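Local coordinates for cytochrome P450 (PDB 3WEC), which is a haem-dependent cytochrome P450 monooxygenase that N-hydroxylates the quinolone ring of an aurachin RE precursor, a step that confers antibiotic activity on these alkaloids, at residues D25-Y30 / R295-A300; A335-D340 / V344-V349. All coordinates share one frame; numbering follows the deposited sequence.

Interaction 1 of 2, residues D25-Y30 / R295-A300; sequences DPYPVY and RFEPPA
Tyr27 reaches Glu297 to join the start of the N-terminal helix 27-36 of the P450 fold to the residues just beyond helix 286-296, the K helix that carries the family's ExxR motif as Glu292 and Arg295. The first segment starts with Asp25, whose OD2 accepts a weak capping bond from Tyr27 N (3.4 Å) as the chain turns into the helix. Tyr27 then carries the contact. With CG set anti to the carbonyl carbon (chi1 -53°), its ring extends to the second segment, and the Tyr27 OH donates to Glu297 OE1 at 2.8 Å. The hydroxyl comes down on OE1 from above the carboxylate plane, 62° out of it, and the ring stands almost perpendicular to that plane. OE1 also forms a salt bridge with Arg400 NH2, so this oxygen of a buried glutamate has two partners. Pro298 CD lies 3.9 Å from Tyr27 OH and adds a light van der Waals contact. Arg333 makes cation-pi contacts with the rings of both Tyr27 and Phe296 and hydrogen bonds to Phe296 O. One turn on, Tyr30 OH hydrogen bonds to His301 ND1, while Pro26 O sits over one face of the Tyr30 ring, toward its rim.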
loop_
_atom_site.group_PDB
_atom_site.type_symbol
_atom_site.label_atom_id
_atom_site.label_comp_id
_atom_site.label_asym_id
_atom_site.label_seq_id
_atom_site.Cartn_x
_atom_site.Cartn_y
_atom_site.Cartn_z
ATOM N N ASP A 25 -5.980 -9.866 14.954
ATOM C CA ASP A 25 -6.786 -10.761 14.132
ATOM C C ASP A 25 -8.125 -10.105 13.882
ATOM O O ASP A 25 -8.939 -9.983 14.792
ATOM C CB ASP A 25 -6.963 -12.163 14.737
ATOM C CG ASP A 25 -7.604 -13.144 13.749
ATOM O OD1 ASP A 25 -7.998 -14.249 14.173
ATOM O OD2 ASP A 25 -7.724 -12.800 12.540
ATOM N N PRO A 26 -8.339 -9.633 12.642
ATOM C CA PRO A 26 -9.576 -8.943 12.342
ATOM C C PRO A 26 -10.573 -9.808 11.575
ATOM O O PRO A 26 -11.748 -9.452 11.489
ATOM C CB PRO A 26 -9.113 -7.745 11.477
ATOM C CG PRO A 26 -7.670 -7.941 11.207
ATOM C CD PRO A 26 -7.289 -9.311 11.664
ATOM N N TYR A 27 -10.110 -10.930 11.035
ATOM C CA TYR A 27 -10.928 -11.787 10.156
ATOM C C TYR A 27 -12.191 -12.389 10.776
ATOM O O TYR A 27 -13.250 -12.334 10.158
ATOM C CB TYR A 27 -10.061 -12.844 9.472
ATOM C CG TYR A 27 -8.903 -12.172 8.790
ATOM C CD1 TYR A 27 -9.079 -11.511 7.569
ATOM C CD2 TYR A 27 -7.644 -12.140 9.399
ATOM C CE1 TYR A 27 -8.028 -10.862 6.957
ATOM C CE2 TYR A 27 -6.584 -11.476 8.801
ATOM C CZ TYR A 27 -6.776 -10.844 7.579
ATOM O OH TYR A 27 -5.704 -10.199 6.989
ATOM N N PRO A 28 -12.099 -12.958 11.992
ATOM C CA PRO A 28 -13.379 -13.453 12.523
ATOM C C PRO A 28 -14.410 -12.330 12.668
ATOM O O PRO A 28 -15.616 -12.611 12.642
ATOM C CB PRO A 28 -13.011 -14.030 13.904
ATOM C CG PRO A 28 -11.561 -14.382 13.788
ATOM C CD PRO A 28 -10.949 -13.370 12.821
ATOM N N VAL A 29 -13.946 -11.086 12.827
ATOM C CA VAL A 29 -14.843 -9.940 13.002
ATOM C C VAL A 29 -15.350 -9.472 11.645
ATOM O O VAL A 29 -16.496 -9.039 11.516
ATOM C CB VAL A 29 -14.163 -8.782 13.766
ATOM C CG1 VAL A 29 -15.059 -7.547 13.800
ATOM C CG2 VAL A 29 -13.768 -9.222 15.178
ATOM N N TYR A 30 -14.471 -9.567 10.643
ATOM C CA TYR A 30 -14.822 -9.370 9.240
ATOM C C TYR A 30 -15.857 -10.402 8.822
ATOM O O TYR A 30 -16.721 -10.117 7.994
ATOM C CB TYR A 30 -13.589 -9.539 8.339
ATOM C CG TYR A 30 -12.534 -8.427 8.379
ATOM C CD1 TYR A 30 -11.216 -8.690 8.011
ATOM C CD2 TYR A 30 -12.853 -7.130 8.738
ATOM C CE1 TYR A 30 -10.251 -7.702 8.018
ATOM C CE2 TYR A 30 -11.885 -6.126 8.740
ATOM C CZ TYR A 30 -10.579 -6.411 8.385
ATOM O OH TYR A 30 -9.613 -5.401 8.411
ATOM N N ARG A 295 -4.024 -11.560 -1.316
ATOM C CA ARG A 295 -5.442 -11.809 -1.026
ATOM C C ARG A 295 -5.699 -12.150 0.456
ATOM O O ARG A 295 -6.560 -11.535 1.088
ATOM C CB ARG A 295 -6.039 -12.906 -1.922
ATOM C CG ARG A 295 -7.548 -12.996 -1.772
ATOM C CD ARG A 295 -8.134 -14.316 -2.277
ATOM N NE ARG A 295 -7.680 -15.531 -1.599
ATOM C CZ ARG A 295 -8.148 -16.008 -0.434
ATOM N NH1 ARG A 295 -9.079 -15.365 0.259
ATOM N NH2 ARG A 295 -7.685 -17.156 0.041
ATOM N N PHE A 296 -4.968 -13.147 0.963
ATOM C CA PHE A 296 -5.084 -13.656 2.345
ATOM C C PHE A 296 -4.607 -12.642 3.376
ATOM O O PHE A 296 -5.170 -12.544 4.452
ATOM C CB PHE A 296 -4.264 -14.960 2.492
ATOM C CG PHE A 296 -4.570 -15.749 3.728
ATOM C CD1 PHE A 296 -5.738 -16.493 3.838
ATOM C CD2 PHE A 296 -3.659 -15.791 4.786
ATOM C CE1 PHE A 296 -6.005 -17.248 4.998
ATOM C CE2 PHE A 296 -3.931 -16.534 5.944
ATOM C CZ PHE A 296 -5.102 -17.279 6.042
ATOM N N GLU A 297 -3.529 -11.925 3.080
ATOM C CA GLU A 297 -3.018 -10.965 4.044
ATOM C C GLU A 297 -2.617 -9.668 3.332
ATOM O O GLU A 297 -1.433 -9.407 3.155
ATOM C CB GLU A 297 -1.823 -11.537 4.823
ATOM C CG GLU A 297 -2.154 -12.607 5.868
ATOM C CD GLU A 297 -2.657 -12.054 7.186
ATOM O OE1 GLU A 297 -2.947 -10.843 7.273
ATOM O OE2 GLU A 297 -2.804 -12.847 8.155
ATOM N N PRO A 298 -3.609 -8.845 2.949
ATOM C CA PRO A 298 -3.303 -7.638 2.159
ATOM C C PRO A 298 -2.624 -6.612 3.028
ATOM O O PRO A 298 -2.824 -6.617 4.240
ATOM C CB PRO A 298 -4.691 -7.159 1.686
ATOM C CG PRO A 298 -5.699 -8.137 2.249
ATOM C CD PRO A 298 -5.030 -8.902 3.351
ATOM N N PRO A 299 -1.758 -5.759 2.445
ATOM C CA PRO A 299 -1.075 -4.820 3.343
ATOM C C PRO A 299 -1.998 -3.644 3.721
ATOM O O PRO A 299 -1.849 -3.047 4.815
ATOM C CB PRO A 299 0.136 -4.360 2.517
ATOM C CG PRO A 299 -0.329 -4.495 1.097
ATOM C CD PRO A 299 -1.269 -5.671 1.055
ATOM N N ALA A 300 -2.937 -3.320 2.823
ATOM C CA ALA A 300 -3.960 -2.341 3.107
ATOM C C ALA A 300 -5.315 -3.034 3.289
ATOM O O ALA A 300 -5.827 -3.617 2.344
ATOM C CB ALA A 300 -4.044 -1.298 1.997
#

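Interaction 2 of 2, residues A335-D340 / V344-V349; sequences AVERGD and VTRPDV
Arg346 extends its guanidinium from 344-349 into the bend formed by Glu337, Arg338 and Gly339, within the meander loop that precedes the haem-ligand loop in P450s. Among the hydrogen bonds, Arg346 NH2 donates to Glu337 O at 2.6 Å, in the carbonyl plane but with the oxygen tilted 26° from the guanidinium plane. Arg346 NH1 makes weak bonds to Glu337 O and, at 2.8 Å, to Arg338 O, and it also bonds to Thr341 O, so backbone oxygens hold the group against rotation. A salt bridge adds to this: Glu337 OE1 lies 3.0 Å from Arg346 NH2, its hydrogen bond weak and bent, with the carboxylate turned 69° from the guanidinium. Val336 supplies the packing. Its CG2 sits centrally over one guanidinium face, 3.3 Å from Arg346 CZ, and the other branch, Val336 CG1, packs 3.3 Å from Asp348 OD1; this close fit puts a methyl on each of two polar groups. Both segments belong to the long loop between helices 328-333 and 364-381, with Val336 and Val349 resting on helix 286-296 and Val344 on helix 273-281.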
loop_
_atom_site.group_PDB
_atom_site.type_symbol
_atom_site.label_atom_id
_atom_site.label_comp_id
_atom_site.label_asym_id
_atom_site.label_seq_id
_atom_site.Cartn_x
_atom_site.Cartn_y
_atom_site.Cartn_z
ATOM N N ALA A 335 -13.714 -13.645 -2.093
ATOM C CA ALA A 335 -13.446 -13.434 -3.535
ATOM C C ALA A 335 -13.260 -14.751 -4.317
ATOM O O ALA A 335 -13.476 -14.798 -5.531
ATOM C CB ALA A 335 -12.264 -12.498 -3.745
ATOM N N VAL A 336 -12.872 -15.803 -3.593
ATOM C CA VAL A 336 -12.640 -17.156 -4.119
ATOM C C VAL A 336 -13.386 -18.180 -3.240
ATOM O O VAL A 336 -13.780 -17.849 -2.122
ATOM C CB VAL A 336 -11.125 -17.497 -4.107
ATOM C CG1 VAL A 336 -10.347 -16.629 -5.088
ATOM C CG2 VAL A 336 -10.539 -17.346 -2.703
ATOM N N GLU A 337 -13.583 -19.411 -3.717
ATOM C CA GLU A 337 -14.155 -20.468 -2.869
ATOM C C GLU A 337 -13.248 -20.815 -1.653
ATOM O O GLU A 337 -12.023 -20.692 -1.739
ATOM C CB GLU A 337 -14.564 -21.689 -3.734
ATOM C CG GLU A 337 -14.043 -23.069 -3.316
ATOM C CD GLU A 337 -12.538 -23.229 -3.553
ATOM O OE1 GLU A 337 -11.932 -22.300 -4.148
ATOM O OE2 GLU A 337 -11.952 -24.265 -3.135
ATOM N N ARG A 338 -13.850 -21.209 -0.522
ATOM C CA ARG A 338 -13.113 -21.446 0.745
ATOM C C ARG A 338 -12.047 -20.363 1.030
ATOM O O ARG A 338 -10.873 -20.661 1.287
ATOM C CB ARG A 338 -12.466 -22.839 0.761
ATOM C CG ARG A 338 -13.434 -24.010 0.687
ATOM C CD ARG A 338 -14.353 -24.106 1.894
ATOM N NE ARG A 338 -15.221 -25.276 1.778
ATOM C CZ ARG A 338 -16.314 -25.491 2.506
ATOM N NH1 ARG A 338 -16.692 -24.605 3.416
ATOM N NH2 ARG A 338 -17.037 -26.603 2.326
ATOM N N GLY A 339 -12.478 -19.110 0.973
ATOM C CA GLY A 339 -11.599 -17.976 1.062
ATOM C C GLY A 339 -10.840 -17.800 2.366
ATOM O O GLY A 339 -9.941 -16.960 2.436
ATOM N N ASP A 340 -11.190 -18.565 3.396
ATOM C CA ASP A 340 -10.444 -18.499 4.656
ATOM C C ASP A 340 -9.246 -19.466 4.655
ATOM O O ASP A 340 -8.446 -19.476 5.605
ATOM C CB ASP A 340 -11.354 -18.682 5.891
ATOM C CG ASP A 340 -12.109 -17.392 6.275
ATOM O OD1 ASP A 340 -13.305 -17.465 6.571
ATOM O OD2 ASP A 340 -11.535 -16.289 6.287
ATOM N N VAL A 344 -1.926 -21.684 -2.241
ATOM C CA VAL A 344 -1.074 -21.127 -3.286
ATOM C C VAL A 344 -1.347 -21.842 -4.609
ATOM O O VAL A 344 -0.750 -21.528 -5.648
ATOM C CB VAL A 344 0.416 -21.298 -2.912
ATOM C CG1 VAL A 344 1.311 -20.960 -4.078
ATOM C CG2 VAL A 344 0.784 -20.443 -1.716
ATOM N N THR A 345 -2.247 -22.814 -4.592
ATOM C CA THR A 345 -2.550 -23.502 -5.841
ATOM C C THR A 345 -3.862 -23.065 -6.497
ATOM O O THR A 345 -4.219 -23.574 -7.548
ATOM C CB THR A 345 -2.447 -25.030 -5.714
ATOM O OG1 THR A 345 -3.224 -25.463 -4.597
ATOM C CG2 THR A 345 -0.996 -25.439 -5.506
ATOM N N ARG A 346 -4.558 -22.110 -5.885
ATOM C CA ARG A 346 -5.732 -21.470 -6.491
ATOM C C ARG A 346 -5.546 -21.094 -7.968
ATOM O O ARG A 346 -4.765 -20.193 -8.292
ATOM C CB ARG A 346 -6.116 -20.216 -5.709
ATOM C CG ARG A 346 -7.222 -20.439 -4.708
ATOM C CD ARG A 346 -7.453 -19.181 -3.887
ATOM N NE ARG A 346 -7.794 -19.494 -2.495
ATOM C CZ ARG A 346 -8.883 -20.156 -2.107
ATOM N NH1 ARG A 346 -9.101 -20.368 -0.814
ATOM N NH2 ARG A 346 -9.758 -20.590 -3.002
ATOM N N PRO A 347 -6.276 -21.784 -8.863
ATOM C CA PRO A 347 -6.197 -21.517 -10.294
ATOM C C PRO A 347 -7.202 -20.426 -10.675
ATOM O O PRO A 347 -8.095 -20.647 -11.492
ATOM C CB PRO A 347 -6.566 -22.871 -10.913
ATOM C CG PRO A 347 -7.327 -23.631 -9.849
ATOM C CD PRO A 347 -7.260 -22.843 -8.562
ATOM N N ASP A 348 -7.021 -19.245 -10.096
ATOM C CA ASP A 348 -8.118 -18.296 -9.910
ATOM C C ASP A 348 -7.528 -16.946 -9.465
ATOM O O ASP A 348 -7.175 -16.096 -10.311
ATOM C CB ASP A 348 -9.097 -18.888 -8.856
ATOM C CG ASP A 348 -10.297 -17.979 -8.532
ATOM O OD1 ASP A 348 -10.157 -16.742 -8.423
ATOM O OD2 ASP A 348 -11.396 -18.535 -8.332
ATOM N N VAL A 349 -7.407 -16.776 -8.139
ATOM C CA VAL A 349 -6.863 -15.546 -7.481
ATOM C C VAL A 349 -7.466 -14.197 -7.945
ATOM O O VAL A 349 -6.813 -13.382 -8.616
ATOM C CB VAL A 349 -5.311 -15.482 -7.459
ATOM C CG1 VAL A 349 -4.879 -14.428 -6.449
ATOM C CG2 VAL A 349 -4.692 -16.830 -7.087
#

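Overall arrangement
The two contacts, centred 15 Å apart, meet at the end of helix 286-296. Arg295 NH1 reaches Gly339 O of interaction 2 at 2.8 Å, a probable hydrogen bond. Arg295 NH2 comes within 3.5 Å of Arg346 NE; the two positive groups share Glu292, which takes Arg295 NE on OE1 and Arg346 NE on OE2, matching the E-R-R triad of the P450 fold. Phe296 CE1 also packs 3.4 Å from Asp340 O. Interaction 1 leads toward the active site: Pro299 touches the haem, Ala300 touches the bound substrate, and the side chain of Pro298 is about 6 Å from the haem. Interaction 2 stays farther out, with the side chain of Val349 about 12 Å from the haem.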